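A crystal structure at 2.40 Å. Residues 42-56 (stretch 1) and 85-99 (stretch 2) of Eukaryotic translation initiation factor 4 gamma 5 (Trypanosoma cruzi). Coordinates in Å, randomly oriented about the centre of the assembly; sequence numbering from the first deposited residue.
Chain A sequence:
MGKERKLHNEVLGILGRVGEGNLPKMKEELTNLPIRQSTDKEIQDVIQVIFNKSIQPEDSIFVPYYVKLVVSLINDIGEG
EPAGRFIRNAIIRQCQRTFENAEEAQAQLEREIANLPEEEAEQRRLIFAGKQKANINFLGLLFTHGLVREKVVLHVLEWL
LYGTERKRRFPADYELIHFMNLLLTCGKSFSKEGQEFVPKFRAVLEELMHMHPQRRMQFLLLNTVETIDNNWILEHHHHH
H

Stretch 1 42-56: EIQDVIQVIFNKSIQ
Stretch 2 (85-99) RFIRNAIIRQCQRTF

The most unusual feature of this contact is a phenylalanine set as a knob among partly polar neighbours. The side chain of Phe 51 sits among Ile 91, Gln 94, Cys 95 and Thr 98. Gln 94 CB lies over one ring face, 4.2 Å from the ring centroid of Phe 51 and 20° off the normal, a CH-pi contact. Cys 95 SG meets the ring edge, 3.7 Å from Phe 51 CE2. Thr 98 OG1 also lies near the ring plane, 3.7 Å from Phe 51 CD2. That hydroxyl is already used within its own helix: Thr 98 OG1 donates to Gln 94 O at 2.7 Å. Ile 91 CG2 completes the pocket, 3.8 Å from Phe 51 CZ. Phe 51 has chi1 -90° and chi2 61°.

The helices have phi roughly -65° and psi roughly -42°. Stretch 1 enters already helical at Glu 42, and a type I turn spans Lys 53 to Gln 56. Phi/psi are -105/13° at Ile 55 and -81/127° at Gln 56. Stretch 2 is helix throughout and runs on at both ends. The N-to-C directions differ by 43° (signed crossing angle -43°), and the axes approach to 9.6 Å. In register, Ile 43 CA is 6.9 Å from Ile 87 CA. Gln 44 CA is 6.0 Å from Ala 90 CA. Ile 47 CA is 6.6 Å from Ile 91 CA. Gln 48 CA is 6.7 Å from Gln 94 CA. The contact buries 717 Å², both sides summed.

One turn before Phe 51, branched Ile 47 (m, m) is a second knob. It fills the hole among Ile 87, Ala 90, Ile 91 and Gln 94. Ile 47 CG2 is 3.9 Å from Ile 91 CG1, and Ile 47 CG1 is 4.2 Å from Ala 90 CB. The small Ala 90 faces stretch 1 where the CA atoms come closest. Ile 43 (m, t) continues the apolar seam. Ile 43 CG2 is 3.6 Å from Ile 87 CG1 and 3.6 Å from Phe 86 CD2, at that ring's edge. Phe 86 has chi1 t and chi2 81°. Ile 87 and Ile 91 are both m, t. Ile 55 (chi1 p) places CG2 4.1 Å from Thr 98 CG2.

Polar side chains run along one side of this seam. The end of Gln 44 (t, t) comes nearer stretch 2, bringing carbonyl OE1 of Gln 44 3.1 Å from NH1 of the positive Arg 93 guanidinium. Gln 48 (chi1 t, chi2 102°) meets Gln 94 (t, p). Gln 48 NE2 is 3.1 Å from Gln 94 OE1, but the angle is too poor for a hydrogen bond. No clear hydrogen bond crosses the interface.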

# COMPACT_ATOMS: atom_id res chain seq x y z
N GLU A 42 -1.86 -12.64 20.06
CA GLU A 42 -3.26 -12.42 19.66
C GLU A 42 -3.44 -11.15 18.83
O GLU A 42 -4.18 -11.17 17.84
CB GLU A 42 -4.18 -12.40 20.88
CG GLU A 42 -4.39 -13.76 21.52
CD GLU A 42 -5.16 -13.77 22.83
OE1 GLU A 42 -5.16 -12.74 23.54
OE2 GLU A 42 -5.77 -14.82 23.13
N ILE A 43 -2.77 -10.04 19.24
CA ILE A 43 -2.82 -8.74 18.56
C ILE A 43 -2.07 -8.81 17.22
O ILE A 43 -2.59 -8.37 16.20
CB ILE A 43 -2.35 -7.57 19.49
CG1 ILE A 43 -3.25 -7.46 20.74
CG2 ILE A 43 -2.32 -6.23 18.74
CD1 ILE A 43 -2.62 -6.86 21.92
N GLN A 44 -0.85 -9.42 17.23
CA GLN A 44 -0.02 -9.60 16.03
C GLN A 44 -0.77 -10.41 14.96
O GLN A 44 -0.64 -10.12 13.76
CB GLN A 44 1.30 -10.29 16.39
CG GLN A 44 2.45 -9.99 15.45
CD GLN A 44 3.78 -10.29 16.10
OE1 GLN A 44 4.25 -9.55 16.97
NE2 GLN A 44 4.42 -11.38 15.71
N ASP A 45 -1.58 -11.39 15.40
CA ASP A 45 -2.41 -12.24 14.57
C ASP A 45 -3.52 -11.44 13.89
O ASP A 45 -3.75 -11.63 12.70
CB ASP A 45 -3.00 -13.39 15.39
CG ASP A 45 -3.81 -14.36 14.57
OD1 ASP A 45 -3.21 -15.24 13.93
OD2 ASP A 45 -5.05 -14.23 14.58
N VAL A 46 -4.18 -10.51 14.63
CA VAL A 46 -5.23 -9.64 14.10
C VAL A 46 -4.69 -8.81 12.93
O VAL A 46 -5.35 -8.70 11.89
CB VAL A 46 -5.87 -8.74 15.20
CG1 VAL A 46 -6.82 -7.69 14.60
CG2 VAL A 46 -6.60 -9.58 16.24
N ILE A 47 -3.48 -8.24 13.11
CA ILE A 47 -2.85 -7.40 12.10
C ILE A 47 -2.43 -8.26 10.90
O ILE A 47 -2.71 -7.86 9.78
CB ILE A 47 -1.71 -6.50 12.70
CG1 ILE A 47 -2.23 -5.63 13.87
CG2 ILE A 47 -1.00 -5.65 11.64
CD1 ILE A 47 -3.48 -4.76 13.59
N GLN A 48 -1.87 -9.47 11.15
CA GLN A 48 -1.45 -10.44 10.13
C GLN A 48 -2.66 -10.88 9.27
O GLN A 48 -2.55 -10.90 8.05
CB GLN A 48 -0.76 -11.66 10.80
CG GLN A 48 -0.24 -12.74 9.84
CD GLN A 48 1.26 -12.69 9.61
OE1 GLN A 48 2.07 -12.65 10.56
NE2 GLN A 48 1.68 -12.72 8.35
N VAL A 49 -3.81 -11.16 9.91
CA VAL A 49 -5.06 -11.57 9.27
C VAL A 49 -5.56 -10.51 8.29
O VAL A 49 -5.82 -10.83 7.13
CB VAL A 49 -6.13 -12.00 10.32
CG1 VAL A 49 -7.55 -11.98 9.75
CG2 VAL A 49 -5.81 -13.36 10.88
N ILE A 50 -5.68 -9.25 8.75
CA ILE A 50 -6.15 -8.14 7.92
C ILE A 50 -5.18 -7.91 6.74
O ILE A 50 -5.64 -7.77 5.60
CB ILE A 50 -6.41 -6.86 8.77
CG1 ILE A 50 -7.41 -7.14 9.93
CG2 ILE A 50 -6.86 -5.69 7.88
CD1 ILE A 50 -7.48 -6.12 11.03
N PHE A 51 -3.85 -7.93 7.01
CA PHE A 51 -2.82 -7.72 5.98
C PHE A 51 -2.80 -8.84 4.90
O PHE A 51 -2.56 -8.52 3.73
CB PHE A 51 -1.45 -7.50 6.62
CG PHE A 51 -1.13 -6.05 6.92
CD1 PHE A 51 -1.91 -5.32 7.81
CD2 PHE A 51 -0.01 -5.44 6.36
CE1 PHE A 51 -1.62 -3.98 8.08
CE2 PHE A 51 0.29 -4.10 6.66
CZ PHE A 51 -0.51 -3.38 7.51
N ASN A 52 -3.11 -10.11 5.27
CA ASN A 52 -3.18 -11.22 4.31
C ASN A 52 -4.44 -11.14 3.43
O ASN A 52 -4.35 -11.29 2.20
CB ASN A 52 -3.06 -12.57 5.00
CG ASN A 52 -1.66 -12.91 5.48
OD1 ASN A 52 -0.66 -12.28 5.09
ND2 ASN A 52 -1.56 -13.94 6.32
N LYS A 53 -5.59 -10.84 4.06
CA LYS A 53 -6.87 -10.66 3.36
C LYS A 53 -6.78 -9.46 2.39
O LYS A 53 -7.38 -9.48 1.32
CB LYS A 53 -8.02 -10.51 4.40
CG LYS A 53 -9.45 -10.34 3.84
CD LYS A 53 -10.07 -11.62 3.21
CE LYS A 53 -11.44 -11.96 3.74
NZ LYS A 53 -12.51 -11.09 3.20
N SER A 54 -5.98 -8.45 2.76
CA SER A 54 -5.79 -7.25 1.95
C SER A 54 -4.91 -7.43 0.70
O SER A 54 -4.96 -6.59 -0.21
CB SER A 54 -5.27 -6.11 2.82
OG SER A 54 -6.23 -5.74 3.79
N ILE A 55 -4.08 -8.49 0.65
CA ILE A 55 -3.22 -8.71 -0.53
C ILE A 55 -3.74 -9.84 -1.42
O ILE A 55 -3.03 -10.31 -2.32
CB ILE A 55 -1.71 -8.84 -0.21
CG1 ILE A 55 -1.42 -9.97 0.79
CG2 ILE A 55 -1.15 -7.51 0.23
CD1 ILE A 55 -0.27 -10.80 0.38
N GLN A 56 -4.99 -10.26 -1.17
CA GLN A 56 -5.70 -11.25 -1.98
C GLN A 56 -6.24 -10.47 -3.19
O GLN A 56 -6.85 -9.40 -2.98
CB GLN A 56 -6.82 -11.91 -1.18
CG GLN A 56 -6.35 -12.94 -0.15
CD GLN A 56 -5.64 -14.12 -0.77
OE1 GLN A 56 -4.42 -14.09 -1.03
NE2 GLN A 56 -6.39 -15.18 -1.03
N ARG A 85 0.45 1.36 21.28
CA ARG A 85 1.85 1.42 20.85
C ARG A 85 2.21 0.10 20.18
O ARG A 85 2.80 0.12 19.09
CB ARG A 85 2.76 1.73 22.04
CG ARG A 85 4.13 2.27 21.64
CD ARG A 85 5.12 2.48 22.79
NE ARG A 85 5.01 1.51 23.89
CZ ARG A 85 4.29 1.71 24.99
NH1 ARG A 85 3.62 2.84 25.15
NH2 ARG A 85 4.24 0.79 25.93
N PHE A 86 1.76 -1.04 20.77
CA PHE A 86 2.00 -2.37 20.21
C PHE A 86 1.36 -2.55 18.84
O PHE A 86 2.05 -3.06 17.95
CB PHE A 86 1.59 -3.51 21.17
CG PHE A 86 1.96 -4.87 20.63
CD1 PHE A 86 3.25 -5.36 20.76
CD2 PHE A 86 1.03 -5.64 19.93
CE1 PHE A 86 3.60 -6.61 20.23
CE2 PHE A 86 1.38 -6.87 19.38
CZ PHE A 86 2.66 -7.35 19.55
N ILE A 87 0.07 -2.17 18.67
CA ILE A 87 -0.66 -2.29 17.38
C ILE A 87 0.11 -1.56 16.28
O ILE A 87 0.27 -2.10 15.18
CB ILE A 87 -2.14 -1.80 17.47
CG1 ILE A 87 -2.99 -2.69 18.38
CG2 ILE A 87 -2.77 -1.75 16.07
CD1 ILE A 87 -4.35 -2.10 18.78
N ARG A 88 0.57 -0.33 16.60
CA ARG A 88 1.33 0.54 15.70
C ARG A 88 2.67 -0.06 15.25
O ARG A 88 3.02 0.04 14.08
CB ARG A 88 1.50 1.92 16.34
CG ARG A 88 0.23 2.75 16.25
CD ARG A 88 0.24 3.89 17.23
NE ARG A 88 -0.91 4.76 17.03
CZ ARG A 88 -2.10 4.60 17.60
NH1 ARG A 88 -2.31 3.57 18.41
NH2 ARG A 88 -3.08 5.45 17.36
N ASN A 89 3.37 -0.72 16.16
CA ASN A 89 4.63 -1.38 15.85
C ASN A 89 4.40 -2.69 15.10
O ASN A 89 5.27 -3.09 14.33
CB ASN A 89 5.47 -1.59 17.12
CG ASN A 89 6.01 -0.29 17.65
OD1 ASN A 89 6.76 0.45 16.98
ND2 ASN A 89 5.61 0.05 18.85
N ALA A 90 3.20 -3.31 15.27
CA ALA A 90 2.83 -4.53 14.55
C ALA A 90 2.49 -4.18 13.09
O ALA A 90 2.85 -4.95 12.20
CB ALA A 90 1.68 -5.23 15.22
N ILE A 91 1.84 -2.99 12.84
CA ILE A 91 1.55 -2.46 11.49
C ILE A 91 2.89 -2.16 10.77
O ILE A 91 3.06 -2.60 9.65
CB ILE A 91 0.55 -1.27 11.47
CG1 ILE A 91 -0.85 -1.72 11.96
CG2 ILE A 91 0.42 -0.67 10.07
CD1 ILE A 91 -1.67 -0.61 12.63
N ILE A 92 3.87 -1.53 11.47
CA ILE A 92 5.21 -1.24 10.93
C ILE A 92 5.90 -2.54 10.47
O ILE A 92 6.30 -2.63 9.31
CB ILE A 92 6.10 -0.44 11.93
CG1 ILE A 92 5.60 1.01 12.07
CG2 ILE A 92 7.59 -0.49 11.55
CD1 ILE A 92 6.10 1.76 13.33
N ARG A 93 5.97 -3.54 11.35
CA ARG A 93 6.56 -4.85 11.09
C ARG A 93 5.84 -5.61 9.97
O ARG A 93 6.51 -6.18 9.11
CB ARG A 93 6.61 -5.72 12.38
CG ARG A 93 7.69 -5.29 13.36
CD ARG A 93 7.87 -6.24 14.55
NE ARG A 93 7.40 -5.63 15.81
CZ ARG A 93 6.26 -5.94 16.42
NH1 ARG A 93 5.47 -6.89 15.93
NH2 ARG A 93 5.91 -5.31 17.54
N GLN A 94 4.50 -5.62 9.99
CA GLN A 94 3.73 -6.32 8.96
C GLN A 94 3.83 -5.62 7.58
O GLN A 94 3.78 -6.33 6.57
CB GLN A 94 2.28 -6.58 9.40
CG GLN A 94 1.56 -7.74 8.67
CD GLN A 94 2.22 -9.09 8.73
OE1 GLN A 94 2.43 -9.75 7.70
NE2 GLN A 94 2.55 -9.55 9.92
N CYS A 95 4.06 -4.29 7.54
CA CYS A 95 4.28 -3.51 6.29
C CYS A 95 5.62 -3.91 5.73
O CYS A 95 5.78 -4.10 4.54
CB CYS A 95 4.26 -2.01 6.57
SG CYS A 95 2.62 -1.27 6.62
N GLN A 96 6.61 -4.00 6.62
CA GLN A 96 7.97 -4.40 6.28
C GLN A 96 7.95 -5.79 5.65
O GLN A 96 8.50 -5.94 4.56
CB GLN A 96 8.88 -4.32 7.50
CG GLN A 96 10.35 -4.23 7.17
CD GLN A 96 11.10 -4.47 8.45
OE1 GLN A 96 11.39 -5.62 8.81
NE2 GLN A 96 11.37 -3.40 9.19
N ARG A 97 7.23 -6.75 6.26
CA ARG A 97 7.15 -8.11 5.77
C ARG A 97 6.44 -8.22 4.42
O ARG A 97 6.98 -8.82 3.49
CB ARG A 97 6.56 -9.06 6.81
CG ARG A 97 6.79 -10.52 6.45
CD ARG A 97 6.02 -11.49 7.32
NE ARG A 97 5.54 -12.67 6.58
CZ ARG A 97 6.30 -13.69 6.20
NH1 ARG A 97 5.77 -14.71 5.54
NH2 ARG A 97 7.60 -13.71 6.48
N THR A 98 5.27 -7.59 4.29
CA THR A 98 4.47 -7.54 3.07
C THR A 98 5.24 -6.96 1.87
O THR A 98 5.14 -7.52 0.76
CB THR A 98 3.21 -6.71 3.36
OG1 THR A 98 2.48 -7.36 4.39
CG2 THR A 98 2.32 -6.51 2.12
N PHE A 99 5.93 -5.81 2.05
CA PHE A 99 6.57 -5.16 0.90
C PHE A 99 7.99 -5.68 0.68
O PHE A 99 8.48 -5.61 -0.45
CB PHE A 99 6.44 -3.62 0.95
CG PHE A 99 4.98 -3.23 1.00
CD1 PHE A 99 4.11 -3.58 -0.03
CD2 PHE A 99 4.44 -2.63 2.14
CE1 PHE A 99 2.74 -3.31 0.06
CE2 PHE A 99 3.06 -2.35 2.22
CZ PHE A 99 2.23 -2.69 1.18